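Long-range contacts in acetamidase (Bacillus halodurans, PDB 2II1), which probably hydrolyses carbon-nitrogen bonds of linear amides and binds calcium ions: residues I132-T137 / L180-A185; L156-I161 / L280-F285; P163-Y168 / L220-H225; T228-E233 / T243-T248. All coordinates share one frame; numbering follows the deposited sequence.

Contact 1: residues I132-T137 / L180-A185. With CA (calcium ion), chain F; CA (calcium ion), chain E.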
loop_
_atom_site.group_PDB
_atom_site.type_symbol
_atom_site.label_atom_id
_atom_site.label_comp_id
_atom_site.label_asym_id
_atom_site.label_seq_id
_atom_site.Cartn_x
_atom_site.Cartn_y
_atom_site.Cartn_z
ATOM N N ILE A 132 2.937 -0.230 -17.699
ATOM C CA ILE A 132 3.877 -1.265 -18.091
ATOM C C ILE A 132 4.220 -2.206 -16.908
ATOM O O ILE A 132 4.758 -1.761 -15.879
ATOM C CB ILE A 132 5.228 -0.639 -18.559
ATOM C CG1 ILE A 132 5.039 0.385 -19.654
ATOM C CG2 ILE A 132 6.162 -1.705 -19.083
ATOM C CD1 ILE A 132 6.248 1.293 -19.792
ATOM N N GLY A 133 3.994 -3.502 -17.090
ATOM C CA GLY A 133 4.218 -4.467 -16.019
ATOM C C GLY A 133 5.647 -4.991 -15.913
ATOM O O GLY A 133 6.143 -5.248 -14.812
ATOM N N VAL A 134 6.272 -5.208 -17.055
ATOM C CA VAL A 134 7.612 -5.770 -17.161
ATOM C C VAL A 134 8.470 -4.739 -17.855
ATOM O O VAL A 134 8.244 -4.421 -19.022
ATOM C CB VAL A 134 7.645 -7.094 -17.967
ATOM C CG1 VAL A 134 9.072 -7.453 -18.360
ATOM C CG2 VAL A 134 7.008 -8.211 -17.174
ATOM N N ILE A 135 9.407 -4.175 -17.100
ATOM C CA ILE A 135 10.427 -3.302 -17.644
ATOM C C ILE A 135 11.738 -3.600 -16.906
ATOM O O ILE A 135 11.759 -3.607 -15.692
ATOM C CB ILE A 135 10.019 -1.812 -17.504
ATOM C CG1 ILE A 135 10.973 -0.920 -18.325
ATOM C CG2 ILE A 135 9.953 -1.400 -16.045
ATOM C CD1 ILE A 135 10.508 0.495 -18.479
ATOM N N GLY A 136 12.831 -3.847 -17.635
ATOM C CA GLY A 136 14.077 -4.208 -16.988
ATOM C C GLY A 136 15.293 -4.146 -17.879
ATOM O O GLY A 136 15.174 -4.086 -19.117
ATOM N N THR A 137 16.454 -4.107 -17.226
ATOM C CA THR A 137 17.764 -4.213 -17.878
ATOM C C THR A 137 18.367 -5.597 -17.552
ATOM O O THR A 137 17.814 -6.349 -16.738
ATOM C CB THR A 137 18.691 -3.059 -17.416
ATOM O OG1 THR A 137 18.862 -3.095 -15.991
ATOM C CG2 THR A 137 18.097 -1.694 -17.833
ATOM N N LEU A 180 10.885 -4.495 -22.532
ATOM C CA LEU A 180 9.659 -4.201 -21.809
ATOM C C LEU A 180 8.475 -4.889 -22.429
ATOM O O LEU A 180 8.522 -5.328 -23.571
ATOM C CB LEU A 180 9.416 -2.698 -21.654
ATOM C CG LEU A 180 8.942 -1.876 -22.849
ATOM C CD1 LEU A 180 7.479 -2.185 -23.223
ATOM C CD2 LEU A 180 9.147 -0.421 -22.530
ATOM N N GLY A 181 7.420 -4.998 -21.641
ATOM C CA GLY A 181 6.295 -5.818 -22.016
ATOM C C GLY A 181 5.192 -5.745 -20.994
ATOM O O GLY A 181 5.193 -4.885 -20.108
ATOM N N ASP A 182 4.247 -6.658 -21.135
ATOM C CA ASP A 182 3.236 -6.884 -20.123
ATOM C C ASP A 182 2.475 -5.633 -19.762
ATOM O O ASP A 182 2.433 -5.241 -18.582
ATOM C CB ASP A 182 3.883 -7.478 -18.874
ATOM C CG ASP A 182 2.878 -7.908 -17.847
ATOM O OD1 ASP A 182 1.843 -8.465 -18.250
ATOM O OD2 ASP A 182 3.100 -7.706 -16.626
ATOM N N LEU A 183 1.838 -5.042 -20.770
ATOM C CA LEU A 183 1.015 -3.858 -20.601
ATOM C C LEU A 183 -0.336 -4.257 -20.008
ATOM O O LEU A 183 -0.798 -5.375 -20.243
ATOM C CB LEU A 183 0.808 -3.161 -21.945
ATOM C CG LEU A 183 2.031 -2.736 -22.757
ATOM C CD1 LEU A 183 1.588 -1.875 -23.958
ATOM C CD2 LEU A 183 3.048 -1.980 -21.900
ATOM N N HIS A 184 -0.936 -3.346 -19.225
ATOM C CA HIS A 184 -2.274 -3.531 -18.658
ATOM C C HIS A 184 -3.102 -2.312 -18.941
ATOM O O HIS A 184 -2.593 -1.194 -18.975
ATOM C CB HIS A 184 -2.272 -3.748 -17.154
ATOM C CG HIS A 184 -1.441 -4.911 -16.723
ATOM N ND1 HIS A 184 -0.687 -4.905 -15.568
ATOM C CD2 HIS A 184 -1.220 -6.110 -17.308
ATOM C CE1 HIS A 184 -0.053 -6.060 -15.452
ATOM N NE2 HIS A 184 -0.350 -6.805 -16.502
ATOM N N ALA A 185 -4.388 -2.563 -19.126
ATOM C CA ALA A 185 -5.373 -1.536 -19.360
ATOM C C ALA A 185 -5.917 -1.054 -18.002
ATOM O O ALA A 185 -6.447 0.059 -17.874
ATOM C CB ALA A 185 -6.471 -2.113 -20.249
HETATM CA CA CA F . 0.310 -8.794 -16.876
HETATM CA CA CA E . 3.191 -9.060 -14.611
HETATM O O HOH W 1 2.931 -11.010 -13.339
HETATM O O HOH W 2 0.788 -9.329 -15.040
#
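Asp182 links a paired backbone to two calcium ions. CG stands anti to the backbone N (chi1 -173°), which carries the carboxylate to the metals. Asp182 CB rests against Val134 CG2 at 3.6 Å, the two side chains crossing at about a right angle. Beyond it CG splits the carboxylate between two metals: Asp182 OD1 binds the chain F calcium at 2.1 Å, and Asp182 OD2 the chain E calcium at 2.4 Å. A water is shared by the same ions; aspartate suits the place because its two oxygens can each take one metal. His184 NE2 joins the chain F ion at 2.1 Å; Glu198 adds to that site, while Asn155 and Asp157 add to the other. Gly133 suits its place because a CB there would fall on Asp182 OD2. The glycine instead brings its N to Asp182 O at 2.8 Å, meeting the oxygen from above the carbonyl plane. Val134 and Gly181 continue the antiparallel pairing; Gly181 N reaches Val134 O at 2.8 Å, and the return bond is longer. On the other face Ile132 and Leu183 lie side by side, Ile132 CG1 being 3.8 Å from Leu183 CD2. Strand 131-136 runs between strands 153-155 and 176-184, and this apolar face, with Leu180, packs on strands 28-34, 74-84 and 201-210 of the larger sheet.

Contact 2: residues L156-I161 / L280-F285. With CA (calcium ion), chain E.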
loop_
_atom_site.group_PDB
_atom_site.type_symbol
_atom_site.label_atom_id
_atom_site.label_comp_id
_atom_site.label_asym_id
_atom_site.label_seq_id
_atom_site.Cartn_x
_atom_site.Cartn_y
_atom_site.Cartn_z
ATOM N N LEU A 156 7.639 -6.159 -12.274
ATOM C CA LEU A 156 7.429 -5.250 -11.128
ATOM C C LEU A 156 5.948 -5.040 -10.838
ATOM O O LEU A 156 5.583 -4.723 -9.702
ATOM C CB LEU A 156 8.089 -3.869 -11.404
ATOM C CG LEU A 156 9.625 -3.777 -11.442
ATOM C CD1 LEU A 156 10.166 -2.402 -11.800
ATOM C CD2 LEU A 156 10.252 -4.203 -10.115
ATOM N N ASP A 157 5.110 -5.191 -11.876
ATOM C CA ASP A 157 3.684 -4.880 -11.799
ATOM C C ASP A 157 3.355 -3.696 -10.880
ATOM O O ASP A 157 2.600 -3.815 -9.910
ATOM C CB ASP A 157 2.879 -6.146 -11.476
ATOM C CG ASP A 157 2.951 -7.168 -12.593
ATOM O OD1 ASP A 157 3.079 -6.758 -13.771
ATOM O OD2 ASP A 157 2.877 -8.377 -12.313
ATOM N N THR A 158 3.923 -2.543 -11.239
ATOM C CA THR A 158 3.799 -1.299 -10.483
ATOM C C THR A 158 2.961 -0.348 -11.318
ATOM O O THR A 158 3.347 0.035 -12.438
ATOM C CB THR A 158 5.231 -0.745 -10.140
ATOM O OG1 THR A 158 5.863 -1.649 -9.232
ATOM C CG2 THR A 158 5.219 0.639 -9.513
ATOM N N LYS A 159 1.798 0.023 -10.784
ATOM C CA LYS A 159 0.812 0.794 -11.529
ATOM C C LYS A 159 1.213 2.247 -11.756
ATOM O O LYS A 159 0.629 2.939 -12.598
ATOM C CB LYS A 159 -0.598 0.685 -10.883
ATOM C CG LYS A 159 -0.865 1.601 -9.682
ATOM C CD LYS A 159 -2.294 1.471 -9.178
ATOM C CE LYS A 159 -2.509 2.375 -7.977
ATOM N NZ LYS A 159 -3.905 2.392 -7.449
ATOM N N ASP A 160 2.213 2.711 -11.022
ATOM C CA ASP A 160 2.732 4.067 -11.225
ATOM C C ASP A 160 3.675 4.146 -12.429
ATOM O O ASP A 160 4.059 5.244 -12.857
ATOM C CB ASP A 160 3.416 4.572 -9.948
ATOM C CG ASP A 160 2.409 4.907 -8.852
ATOM O OD1 ASP A 160 1.469 5.660 -9.141
ATOM O OD2 ASP A 160 2.544 4.423 -7.707
ATOM N N ILE A 161 4.020 2.997 -12.996
ATOM C CA ILE A 161 4.780 2.957 -14.261
ATOM C C ILE A 161 3.810 3.131 -15.422
ATOM O O ILE A 161 3.336 2.160 -16.020
ATOM C CB ILE A 161 5.640 1.684 -14.385
ATOM C CG1 ILE A 161 6.582 1.561 -13.188
ATOM C CG2 ILE A 161 6.495 1.697 -15.677
ATOM C CD1 ILE A 161 7.594 0.412 -13.319
ATOM N N LEU A 280 8.795 -13.162 -6.841
ATOM C CA LEU A 280 9.166 -12.229 -5.804
ATOM C C LEU A 280 8.034 -11.203 -5.714
ATOM O O LEU A 280 7.342 -10.926 -6.699
ATOM C CB LEU A 280 10.582 -11.630 -6.016
ATOM C CG LEU A 280 11.805 -12.573 -5.976
ATOM C CD1 LEU A 280 13.115 -11.809 -5.836
ATOM C CD2 LEU A 280 11.673 -13.530 -4.847
ATOM N N LYS A 281 7.794 -10.722 -4.502
ATOM C CA LYS A 281 6.784 -9.707 -4.230
ATOM C C LYS A 281 7.445 -8.304 -4.343
ATOM O O LYS A 281 8.632 -8.139 -4.093
ATOM C CB LYS A 281 6.161 -9.919 -2.833
ATOM C CG LYS A 281 5.862 -11.369 -2.436
ATOM C CD LYS A 281 4.839 -12.006 -3.339
ATOM C CE LYS A 281 4.691 -13.516 -3.065
ATOM N NZ LYS A 281 4.071 -14.213 -4.257
ATOM N N THR A 282 6.680 -7.284 -4.709
ATOM C CA THR A 282 7.255 -5.952 -4.932
ATOM C C THR A 282 6.486 -4.915 -4.129
ATOM O O THR A 282 5.275 -4.960 -4.080
ATOM C CB THR A 282 7.213 -5.573 -6.399
ATOM O OG1 THR A 282 7.898 -6.572 -7.155
ATOM C CG2 THR A 282 7.866 -4.195 -6.640
ATOM N N ALA A 283 7.221 -3.992 -3.518
ATOM C CA ALA A 283 6.701 -2.907 -2.680
ATOM C C ALA A 283 7.400 -1.635 -3.091
ATOM O O ALA A 283 8.485 -1.692 -3.714
ATOM C CB ALA A 283 6.965 -3.194 -1.213
ATOM N N ARG A 284 6.779 -0.492 -2.795
ATOM C CA ARG A 284 7.427 0.822 -3.030
ATOM C C ARG A 284 7.186 1.807 -1.916
ATOM O O ARG A 284 6.089 1.873 -1.366
ATOM C CB ARG A 284 7.051 1.471 -4.386
ATOM C CG ARG A 284 5.593 1.723 -4.642
ATOM C CD ARG A 284 5.292 1.722 -6.143
ATOM N NE ARG A 284 3.947 2.254 -6.402
ATOM C CZ ARG A 284 2.815 1.574 -6.246
ATOM N NH1 ARG A 284 2.831 0.319 -5.844
ATOM N NH2 ARG A 284 1.643 2.151 -6.477
ATOM N N PHE A 285 8.222 2.574 -1.582
ATOM C CA PHE A 285 8.059 3.696 -0.661
ATOM C C PHE A 285 8.047 4.984 -1.451
ATOM O O PHE A 285 8.992 5.254 -2.207
ATOM C CB PHE A 285 9.170 3.778 0.399
ATOM C CG PHE A 285 8.762 4.600 1.582
ATOM C CD1 PHE A 285 8.847 5.977 1.559
ATOM C CD2 PHE A 285 8.177 3.988 2.669
ATOM C CE1 PHE A 285 8.381 6.726 2.630
ATOM C CE2 PHE A 285 7.748 4.714 3.729
ATOM C CZ PHE A 285 7.862 6.100 3.717
HETATM CA CA CA E . 3.191 -9.060 -14.611
HETATM O O HOH W 1 2.931 -11.010 -13.339
HETATM O O HOH W 2 0.788 -9.329 -15.040
#
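The guanidinium of Arg284 has Thr158 CG2 over one face and Asp160 OD2 at its edge, close to its plane. The carboxylate is turned 62° from that plane, so the salt bridge is a side-on grip of one oxygen rather than a flat pairing of two. Arg284 NE reaches Asp160 OD2 at 2.9 Å along the oxygen's anti lone pair. Arg284 NH2 meets the same Asp160 OD2 at 2.7 Å, from above the carboxylate plane. NH2 has a second anionic partner in Asp189, which probably helps to keep the buried arginine charged. Thr158 suits the facing position because its methyl, anti to the backbone N, touches the aliphatic arm: Thr158 CG2 lies 3.5 Å from Arg284 CD. Its hydroxyl goes the other way, to Ser274. Lys159 crosses the arginine with CG, but its ammonium turns to Asp270 of the second subunit, so the like charges do not touch. Farther along, Leu156 CD2 and Thr282 CG2 meet at 4.2 Å, while the Thr282 hydroxyl bonds to Ser231. Residues Thr158 to Ile161 form a type I beta turn, closed by Ile161 N to Thr158 O at 3.1 Å. Just before the turn, Asp157 clasps the chain E calcium with both carboxylate oxygens, its OD2 at 2.4 Å from the metal. The arrangement is that of a metal-binding loop, held by the salt bridge of a buried arginine against strand 281-288 of the large sheet beside the two-calcium site.

Contact 3: residues P163-Y168 / L220-H225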
loop_
_atom_site.group_PDB
_atom_site.type_symbol
_atom_site.label_atom_id
_atom_site.label_comp_id
_atom_site.label_asym_id
_atom_site.label_seq_id
_atom_site.Cartn_x
_atom_site.Cartn_y
_atom_site.Cartn_z
ATOM N N PRO A 163 1.985 6.568 -18.172
ATOM C CA PRO A 163 2.426 7.726 -18.923
ATOM C C PRO A 163 2.722 8.914 -18.016
ATOM O O PRO A 163 1.968 9.178 -17.045
ATOM C CB PRO A 163 1.249 8.000 -19.871
ATOM C CG PRO A 163 0.542 6.748 -19.971
ATOM C CD PRO A 163 0.637 6.146 -18.584
ATOM N N GLY A 164 3.825 9.604 -18.318
ATOM C CA GLY A 164 4.256 10.803 -17.562
ATOM C C GLY A 164 5.166 10.491 -16.370
ATOM O O GLY A 164 5.653 11.405 -15.681
ATOM N N THR A 165 5.388 9.201 -16.132
ATOM C CA THR A 165 6.308 8.717 -15.096
ATOM C C THR A 165 7.709 8.551 -15.703
ATOM O O THR A 165 7.848 8.157 -16.878
ATOM C CB THR A 165 5.782 7.368 -14.478
ATOM O OG1 THR A 165 4.559 7.588 -13.754
ATOM C CG2 THR A 165 6.804 6.717 -13.541
ATOM N N THR A 166 8.732 8.923 -14.934
ATOM C CA THR A 166 10.121 8.596 -15.244
ATOM C C THR A 166 10.559 7.390 -14.411
ATOM O O THR A 166 10.388 7.413 -13.207
ATOM C CB THR A 166 11.037 9.777 -14.902
ATOM O OG1 THR A 166 10.620 10.908 -15.674
ATOM C CG2 THR A 166 12.433 9.490 -15.217
ATOM N N VAL A 167 11.127 6.367 -15.067
ATOM C CA VAL A 167 11.569 5.137 -14.439
ATOM C C VAL A 167 13.085 5.170 -14.411
ATOM O O VAL A 167 13.711 5.579 -15.386
ATOM C CB VAL A 167 11.159 3.900 -15.276
ATOM C CG1 VAL A 167 11.527 2.605 -14.531
ATOM C CG2 VAL A 167 9.706 3.935 -15.572
ATOM N N TYR A 168 13.681 4.728 -13.318
ATOM C CA TYR A 168 15.146 4.600 -13.245
ATOM C C TYR A 168 15.576 3.146 -13.013
ATOM O O TYR A 168 15.184 2.566 -12.029
ATOM C CB TYR A 168 15.705 5.475 -12.126
ATOM C CG TYR A 168 15.329 6.950 -12.216
ATOM C CD1 TYR A 168 14.162 7.421 -11.636
ATOM C CD2 TYR A 168 16.160 7.861 -12.849
ATOM C CE1 TYR A 168 13.808 8.765 -11.702
ATOM C CE2 TYR A 168 15.810 9.219 -12.926
ATOM C CZ TYR A 168 14.631 9.651 -12.345
ATOM O OH TYR A 168 14.278 10.976 -12.399
ATOM N N LEU A 220 11.213 5.358 -9.271
ATOM C CA LEU A 220 10.425 6.163 -10.163
ATOM C C LEU A 220 10.034 7.511 -9.586
ATOM O O LEU A 220 9.959 7.699 -8.380
ATOM C CB LEU A 220 9.197 5.337 -10.642
ATOM C CG LEU A 220 8.056 4.975 -9.709
ATOM C CD1 LEU A 220 7.208 6.277 -9.583
ATOM C CD2 LEU A 220 7.228 3.819 -10.300
ATOM N N LYS A 221 9.750 8.432 -10.499
ATOM C CA LYS A 221 9.227 9.767 -10.173
ATOM C C LYS A 221 8.015 10.017 -11.066
ATOM O O LYS A 221 8.082 9.760 -12.271
ATOM C CB LYS A 221 10.329 10.799 -10.363
ATOM C CG LYS A 221 9.889 12.226 -10.650
ATOM C CD LYS A 221 11.063 13.171 -10.674
ATOM C CE LYS A 221 11.837 13.113 -11.992
ATOM N NZ LYS A 221 12.486 14.436 -12.330
ATOM N N THR A 222 6.900 10.432 -10.436
ATOM C CA THR A 222 5.678 10.834 -11.112
ATOM C C THR A 222 5.688 12.369 -11.162
ATOM O O THR A 222 6.698 12.983 -10.833
ATOM C CB THR A 222 4.429 10.361 -10.345
ATOM O OG1 THR A 222 4.382 10.996 -9.046
ATOM C CG2 THR A 222 4.434 8.838 -10.177
ATOM N N ASP A 223 4.584 12.989 -11.554
ATOM C CA ASP A 223 4.457 14.449 -11.458
ATOM C C ASP A 223 4.507 14.973 -10.002
ATOM O O ASP A 223 4.740 16.137 -9.806
ATOM C CB ASP A 223 3.146 14.925 -12.110
ATOM C CG ASP A 223 3.245 15.071 -13.636
ATOM O OD1 ASP A 223 4.116 14.424 -14.278
ATOM O OD2 ASP A 223 2.428 15.832 -14.196
ATOM N N THR A 224 4.272 14.139 -8.988
ATOM C CA THR A 224 4.150 14.635 -7.609
ATOM C C THR A 224 5.003 13.917 -6.565
ATOM O O THR A 224 5.242 14.467 -5.482
ATOM C CB THR A 224 2.688 14.535 -7.138
ATOM O OG1 THR A 224 2.192 13.228 -7.428
ATOM C CG2 THR A 224 1.831 15.560 -7.848
ATOM N N HIS A 225 5.436 12.705 -6.877
ATOM C CA HIS A 225 6.151 11.842 -5.921
ATOM C C HIS A 225 7.368 11.186 -6.523
ATOM O O HIS A 225 7.476 11.034 -7.729
ATOM C CB HIS A 225 5.240 10.752 -5.380
ATOM C CG HIS A 225 4.197 11.262 -4.457
ATOM N ND1 HIS A 225 3.048 11.849 -4.921
ATOM C CD2 HIS A 225 4.133 11.319 -3.105
ATOM C CE1 HIS A 225 2.308 12.233 -3.897
ATOM N NE2 HIS A 225 2.947 11.928 -2.786
#
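Thr222 holds its OG1 between the backbone N and the carbonyl carbon (chi1 63°), the crowded position, and this turns the hydroxyl back over the chain that follows. There Thr222 OG1 accepts from Thr224 N at 3.1 Å and from His225 N at 3.0 Å, forming an ST turn and an ST motif together. The same torsion sets CG2 anti to the carbonyl carbon, where Thr222 CG2 lies 3.8 Å from Thr165 OG1, the two threonines side by side. Replacing Thr222 by an alanine here would probably loosen the turn, since both amides would lose their hydroxyl acceptor and Thr165 its methyl neighbour. Tyr168, with CG anti to the carbonyl carbon, brings its ring edge along Leu220 CA and Lys221 N. The two side chains of Tyr168 and Lys221 cross obliquely, and Tyr168 OH comes to 3.3 Å from Lys221 CE; the lysine chain bends at chi3 (79°). A residue with a long aliphatic arm suits this place beside the phenol oxygen. Between these side chains the backbones pair as antiparallel strands. Thr166 N donates to Lys221 O at 2.9 Å, and Lys221 N returns a bond to Thr166 O at 3.0 Å, both nearly along the C=O axis. Thr165 CG2 packs on Leu220 CD1 at 4.0 Å, while the Thr165 hydroxyl goes to Asp160 O. Strand 166-170 lies between strands 74-84 and 219-221, and the turn at Thr222 leads the chain from strand 219-221 into its neighbour, strand 225-232.

Contact 4: residues T228-E233 / T243-T248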
loop_
_atom_site.group_PDB
_atom_site.type_symbol
_atom_site.label_atom_id
_atom_site.label_comp_id
_atom_site.label_asym_id
_atom_site.label_seq_id
_atom_site.Cartn_x
_atom_site.Cartn_y
_atom_site.Cartn_z
ATOM N N THR A 228 10.962 4.688 -4.239
ATOM C CA THR A 228 11.911 3.593 -4.272
ATOM C C THR A 228 11.169 2.243 -4.321
ATOM O O THR A 228 10.197 2.022 -3.616
ATOM C CB THR A 228 12.931 3.666 -3.096
ATOM O OG1 THR A 228 12.255 3.747 -1.832
ATOM C CG2 THR A 228 13.848 4.910 -3.278
ATOM N N ILE A 229 11.638 1.373 -5.197
ATOM C CA ILE A 229 11.076 0.040 -5.417
ATOM C C ILE A 229 12.035 -1.094 -4.955
ATOM O O ILE A 229 13.255 -1.087 -5.240
ATOM C CB ILE A 229 10.745 -0.144 -6.912
ATOM C CG1 ILE A 229 9.773 0.936 -7.375
ATOM C CG2 ILE A 229 10.099 -1.492 -7.147
ATOM C CD1 ILE A 229 9.645 1.049 -8.859
ATOM N N ALA A 230 11.481 -2.086 -4.266
ATOM C CA ALA A 230 12.245 -3.270 -3.919
ATOM C C ALA A 230 11.414 -4.534 -4.062
ATOM O O ALA A 230 10.198 -4.526 -3.850
ATOM C CB ALA A 230 12.834 -3.156 -2.504
ATOM N N SER A 231 12.092 -5.625 -4.430
ATOM C CA SER A 231 11.476 -6.945 -4.501
ATOM C C SER A 231 12.195 -7.972 -3.638
ATOM O O SER A 231 13.437 -7.983 -3.572
ATOM C CB SER A 231 11.451 -7.454 -5.946
ATOM O OG SER A 231 10.736 -6.536 -6.735
ATOM N N ALA A 232 11.400 -8.856 -3.042
ATOM C CA ALA A 232 11.899 -9.882 -2.151
ATOM C C ALA A 232 10.995 -11.101 -2.148
ATOM O O ALA A 232 9.926 -11.110 -2.741
ATOM C CB ALA A 232 12.045 -9.300 -0.754
ATOM N N GLU A 233 11.432 -12.140 -1.452
ATOM C CA GLU A 233 10.692 -13.382 -1.366
ATOM C C GLU A 233 9.387 -13.202 -0.593
ATOM O O GLU A 233 8.389 -13.868 -0.871
ATOM C CB GLU A 233 11.539 -14.435 -0.649
ATOM C CG GLU A 233 12.947 -14.677 -1.216
ATOM C CD GLU A 233 12.937 -15.406 -2.519
ATOM O OE1 GLU A 233 11.832 -15.757 -3.005
ATOM O OE2 GLU A 233 14.044 -15.643 -3.052
ATOM N N THR A 243 11.698 0.724 1.966
ATOM C CA THR A 243 11.740 1.730 3.005
ATOM C C THR A 243 13.195 2.127 3.331
ATOM O O THR A 243 13.517 3.308 3.403
ATOM C CB THR A 243 10.978 1.249 4.288
ATOM O OG1 THR A 243 9.640 0.879 3.927
ATOM C CG2 THR A 243 10.952 2.341 5.358
ATOM N N LYS A 244 14.058 1.145 3.532
ATOM C CA LYS A 244 15.470 1.411 3.798
ATOM C C LYS A 244 16.189 2.107 2.658
ATOM O O LYS A 244 17.094 2.888 2.919
ATOM C CB LYS A 244 16.189 0.130 4.170
ATOM C CG LYS A 244 15.817 -0.311 5.596
ATOM C CD LYS A 244 16.534 -1.589 6.016
ATOM C CE LYS A 244 16.285 -1.920 7.487
ATOM N NZ LYS A 244 17.336 -2.845 8.011
ATOM N N ASN A 245 15.784 1.821 1.416
ATOM C CA ASN A 245 16.322 2.498 0.201
ATOM C C ASN A 245 16.009 3.994 0.148
ATOM O O ASN A 245 16.865 4.830 -0.213
ATOM C CB ASN A 245 15.791 1.843 -1.075
ATOM C CG ASN A 245 16.365 0.455 -1.320
ATOM O OD1 ASN A 245 17.166 -0.036 -0.534
ATOM N ND2 ASN A 245 15.958 -0.175 -2.435
HETATM N N MSE A 246 14.785 4.330 0.505
HETATM C CA MSE A 246 14.406 5.736 0.647
HETATM C C MSE A 246 15.209 6.386 1.772
HETATM O O MSE A 246 15.838 7.425 1.594
HETATM C CB MSE A 246 12.897 5.872 0.901
HETATM C CG MSE A 246 12.432 7.318 0.887
HETATM SE SE MSE A 246 12.759 8.212 -0.837
HETATM C CE MSE A 246 11.238 7.321 -1.638
ATOM N N ALA A 247 15.202 5.764 2.938
ATOM C CA ALA A 247 15.817 6.361 4.139
ATOM C C ALA A 247 17.353 6.563 4.000
ATOM O O ALA A 247 17.911 7.568 4.445
ATOM C CB ALA A 247 15.464 5.496 5.383
ATOM N N THR A 248 18.036 5.582 3.414
ATOM C CA THR A 248 19.486 5.671 3.248
ATOM C C THR A 248 19.811 6.660 2.132
ATOM O O THR A 248 20.798 7.367 2.228
ATOM C CB THR A 248 20.171 4.299 2.993
ATOM O OG1 THR A 248 19.673 3.712 1.787
ATOM C CG2 THR A 248 19.955 3.328 4.157
HETATM O O HOH W 3 14.968 1.588 -4.520
#
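Thr228 points from its strand toward the helix and meets Asn245 and Met246, in a beta-alpha unit whose helix 235-253 folds back over the strand 225-232 that precedes it. The segment axes approach to 7.5 Å, at 143° between their directions, so strand and helix run roughly antiparallel. Thr228 CB abuts Asn245 CB at 3.9 Å, and the beta-branched threonine presents both a methyl and a hydroxyl to the helix. Its hydroxyl takes the crowded position between the backbone N and the carbonyl carbon (chi1 54°), near Met246 CB, and donates to Ala242 O one helical turn earlier. Met246, a selenomethionine, crosses the threonine obliquely. Its chain leaves anti to the backbone N and bends at chi2 and chi3, bringing Met246 CE to 3.9 Å from Thr228 CG2. Such a flexible, apolar chain can also lie against Phe285 of the next strand and Leu265 of helix 258-268. Replacing Thr228 by a glycine here would probably weaken the seat of the helix, because the methyl beside Met246 CE and the hydroxyl bonded to Ala242 O would both be lost. Asn245 turns its carboxamide along the strand, its OD1 paired with Gln241 and its ND2 4.3 Å from the small Ala230 CB. A water accepts from Asn245 ND2 at 2.9 Å and lies near Ile229 O. Farther along the helix Thr248 OG1 donates to Lys244 O at 2.9 Å, on a lone pair of a carbonyl that also accepts from Thr248 N.

From the N terminus, contact 1 opens first, at strand 131-136, and closes at strand 176-184. Before it closes, residues 156-161 open contact 2 and residues 163-168 open contact 3, so contact 1 crosses both. Contact 3 closes at residues 220-225, and contact 4 then follows in series as a short strand-to-helix return. Both are nested inside the long loop that contact 2 closes at strand 281-288. Contacts 1 and 2 share the chain E calcium, joining the smaller mixed sheet to the loop after strand 153-155. Contacts 2, 3 and 4 all reach the nine-stranded sheet, and contacts 2 and 4 also touch the second subunit.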